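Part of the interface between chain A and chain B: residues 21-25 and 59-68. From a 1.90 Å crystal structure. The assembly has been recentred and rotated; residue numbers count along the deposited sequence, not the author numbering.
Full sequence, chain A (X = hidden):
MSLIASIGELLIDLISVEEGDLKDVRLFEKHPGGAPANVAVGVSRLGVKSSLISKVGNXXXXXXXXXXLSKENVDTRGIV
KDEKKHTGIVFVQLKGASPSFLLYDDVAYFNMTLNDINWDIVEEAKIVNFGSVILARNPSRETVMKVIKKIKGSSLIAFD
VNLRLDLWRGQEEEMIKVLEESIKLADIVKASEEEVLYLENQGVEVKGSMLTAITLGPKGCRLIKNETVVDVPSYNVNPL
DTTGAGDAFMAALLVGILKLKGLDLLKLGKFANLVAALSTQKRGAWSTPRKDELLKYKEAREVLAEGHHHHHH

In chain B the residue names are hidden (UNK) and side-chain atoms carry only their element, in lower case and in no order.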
# COMPACT_ATOMS: atom_id res chain seq x y z
N ASP A 21 8.32 -0.29 15.60
CA ASP A 21 7.55 0.69 14.89
C ASP A 21 7.54 0.28 13.41
O ASP A 21 8.54 -0.23 12.91
CB ASP A 21 8.16 2.08 15.06
CG ASP A 21 8.18 2.55 16.52
OD1 ASP A 21 9.00 3.45 16.82
OD2 ASP A 21 7.38 2.06 17.36
N LEU A 22 6.40 0.47 12.75
CA LEU A 22 6.29 0.29 11.30
C LEU A 22 7.40 0.98 10.53
O LEU A 22 7.84 0.48 9.49
CB LEU A 22 4.96 0.83 10.78
CG LEU A 22 3.73 -0.02 11.08
CD1 LEU A 22 2.49 0.77 10.67
CD2 LEU A 22 3.85 -1.35 10.34
N LYS A 23 7.82 2.14 11.02
CA LYS A 23 8.94 2.84 10.43
C LYS A 23 10.12 1.90 10.23
O LYS A 23 10.78 1.92 9.17
CB LYS A 23 9.35 4.03 11.30
CG LYS A 23 10.49 4.87 10.76
CD LYS A 23 10.70 6.10 11.63
CE LYS A 23 11.44 5.73 12.91
NZ LYS A 23 11.56 6.89 13.83
N ASP A 24 10.36 1.04 11.23
CA ASP A 24 11.58 0.26 11.31
C ASP A 24 11.43 -1.20 10.91
O ASP A 24 12.42 -1.88 10.67
CB ASP A 24 12.16 0.33 12.73
CG ASP A 24 12.36 1.76 13.20
OD1 ASP A 24 13.04 2.54 12.49
OD2 ASP A 24 11.82 2.09 14.27
N VAL A 25 10.19 -1.68 10.86
CA VAL A 25 9.92 -3.06 10.46
C VAL A 25 10.43 -3.31 9.03
O VAL A 25 10.16 -2.55 8.12
CB VAL A 25 8.44 -3.43 10.58
CG1 VAL A 25 8.18 -4.81 9.92
CG2 VAL A 25 8.03 -3.49 12.05
N UNK B 59 3.60 9.81 7.67
CA UNK B 59 3.38 8.47 8.16
C UNK B 59 4.73 7.82 8.42
O UNK B 59 5.75 8.37 8.02
c UNK B 59 2.50 7.65 7.20
c UNK B 59 3.03 7.62 5.78
o UNK B 59 4.23 7.36 5.59
o UNK B 59 2.23 7.83 4.87
N UNK B 60 4.73 6.67 9.13
CA UNK B 60 5.98 6.00 9.47
C UNK B 60 6.84 5.69 8.25
O UNK B 60 8.05 5.66 8.37
c UNK B 60 4.19 5.07 10.73
c UNK B 60 5.51 4.71 10.15
c UNK B 60 3.57 5.95 9.69
N UNK B 61 6.22 5.46 7.10
CA UNK B 61 6.98 5.18 5.88
C UNK B 61 7.68 6.42 5.32
O UNK B 61 8.82 6.33 4.81
c UNK B 61 5.81 3.05 5.14
c UNK B 61 5.32 0.34 5.69
c UNK B 61 5.00 2.29 4.29
c UNK B 61 6.38 2.43 6.25
c UNK B 61 6.09 4.50 4.83
c UNK B 61 4.76 0.95 4.55
c UNK B 61 6.13 1.08 6.54
N UNK B 62 7.01 7.56 5.43
CA UNK B 62 7.63 8.85 5.09
C UNK B 62 8.82 9.14 5.99
O UNK B 62 9.89 9.53 5.50
N UNK B 63 8.64 8.92 7.29
CA UNK B 63 9.71 9.11 8.28
C UNK B 63 10.89 8.19 7.97
O UNK B 63 12.05 8.62 8.01
c UNK B 63 8.09 9.77 10.14
c UNK B 63 7.24 9.23 11.29
c UNK B 63 9.18 8.81 9.70
o UNK B 63 6.19 9.84 11.54
o UNK B 63 7.61 8.22 11.92
N UNK B 64 10.59 6.94 7.67
CA UNK B 64 11.61 5.99 7.30
C UNK B 64 12.43 6.46 6.11
O UNK B 64 13.68 6.49 6.17
c UNK B 64 12.83 2.92 7.12
c UNK B 64 13.59 1.78 5.15
c UNK B 64 12.68 2.49 4.39
c UNK B 64 11.85 3.41 4.99
c UNK B 64 13.69 1.99 6.51
c UNK B 64 11.90 3.64 6.37
o UNK B 64 14.41 0.86 4.53
c UNK B 64 10.98 4.62 7.02
N UNK B 65 11.75 6.84 5.03
CA UNK B 65 12.44 7.30 3.81
C UNK B 65 13.34 8.51 4.11
O UNK B 65 14.50 8.53 3.72
c UNK B 65 11.81 5.47 1.44
c UNK B 65 10.78 6.38 2.12
c UNK B 65 11.46 7.61 2.69
c UNK B 65 9.69 6.78 1.15
N UNK B 66 12.80 9.50 4.81
CA UNK B 66 13.59 10.66 5.22
C UNK B 66 14.80 10.24 6.09
O UNK B 66 15.91 10.72 5.86
c UNK B 66 10.51 12.99 5.42
c UNK B 66 11.76 12.35 4.85
c UNK B 66 12.70 11.72 5.90
c UNK B 66 13.55 12.76 6.63
N UNK B 67 14.60 9.32 7.03
CA UNK B 67 15.71 8.85 7.87
C UNK B 67 16.78 8.18 7.03
O UNK B 67 17.97 8.44 7.21
c UNK B 67 13.98 7.68 11.18
c UNK B 67 15.23 7.91 8.98
o UNK B 67 14.11 6.44 11.02
c UNK B 67 14.52 8.63 10.12
o UNK B 67 13.40 8.18 12.17
N UNK B 68 16.36 7.35 6.08
CA UNK B 68 17.28 6.57 5.26
C UNK B 68 18.12 7.48 4.35
O UNK B 68 19.32 7.25 4.16
c UNK B 68 17.02 3.76 6.30
c UNK B 68 16.02 4.31 5.28
c UNK B 68 16.53 5.50 4.45
o UNK B 68 18.02 3.16 5.87
o UNK B 68 16.80 3.93 7.53

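Position 59 of chain B carries two side-chain carbons, the second bearing two oxygens, and it stays clear of residues 21-25 of chain A. One oxygen accepts a hydrogen bond from the backbone N of position 62, which caps the helix beginning at the next residue. This short carboxylate is Asp B59. At position 60 three carbons close a ring onto the backbone nitrogen; the CB of position 60 lies 4.0 Å from Leu A22 CB, and the backbone O of position 60 is 3.5 Å from Lys A23 CG. The closed ring defines Pro B60. Position 61 has one carbon followed by a ring of six carbons with no oxygen. Its CA-to-CB bond points away from the chain A stretch, yet the ring end returns to it, and Leu A22 O meets the ring edge. This is Phe B61, with Leu A22 O 3.5 Å from Phe B61 CE1.

Position 62 has no side-chain atoms and no contact with the chain A stretch. It is Gly B62, whose N makes the capping bond, 2.8 Å from Gly B62 N to Asp B59 OD1. At position 63 there are three carbons in a chain, the third with two oxygens; the CB of position 63 lies 3.7 Å from Lys A23 CD. This is Glu B63, whose OE1 remains 4.6 Å from Lys A23 NZ, beyond a salt bridge. Position 64 shows one carbon, a six-carbon ring and a single oxygen on that ring. The CB of position 64 is 3.8 Å from Lys A23 CG, while Lys A23 O approaches the ring obliquely. The pattern is that of Tyr B64, and Lys A23 O lies 3.1 Å from Tyr B64 CD1.

Position 65 has four carbons forked at the second and does not reach the chain A stretch; it is Leu B65. Position 66 has four forked at the first with one arm two carbons long, equally out of reach of that stretch, and is Ile B66. Position 67 again has three carbons ending in two oxygens, one of which meets the ammonium of Lys A23. It is Glu B67, and Lys A23 NZ lies 2.8 Å from Glu B67 OE2. The same composition at position 68, without contact to this stretch, gives Glu B68.

The contact centres on Lys A23, which has the largest covered area of any residue here. Its aliphatic chain runs along the first turns of the helix, past Pro B60, Glu B63 and Tyr B64, so that the ammonium reaches Glu B67 and closes a salt bridge with a hydrogen bond from NZ to OE2. The lysine thus pairs apolar packing along its length with charge at its tip. Leu A22 adds apolar packing through its CB against Pro B60 and Phe B61. At the margin, Asp A24 OD1 lies 4.3 Å from Glu B67 OE1, a like-charge approach near the positive ammonium.

Chain B 59-68: DPFGEYLIEE
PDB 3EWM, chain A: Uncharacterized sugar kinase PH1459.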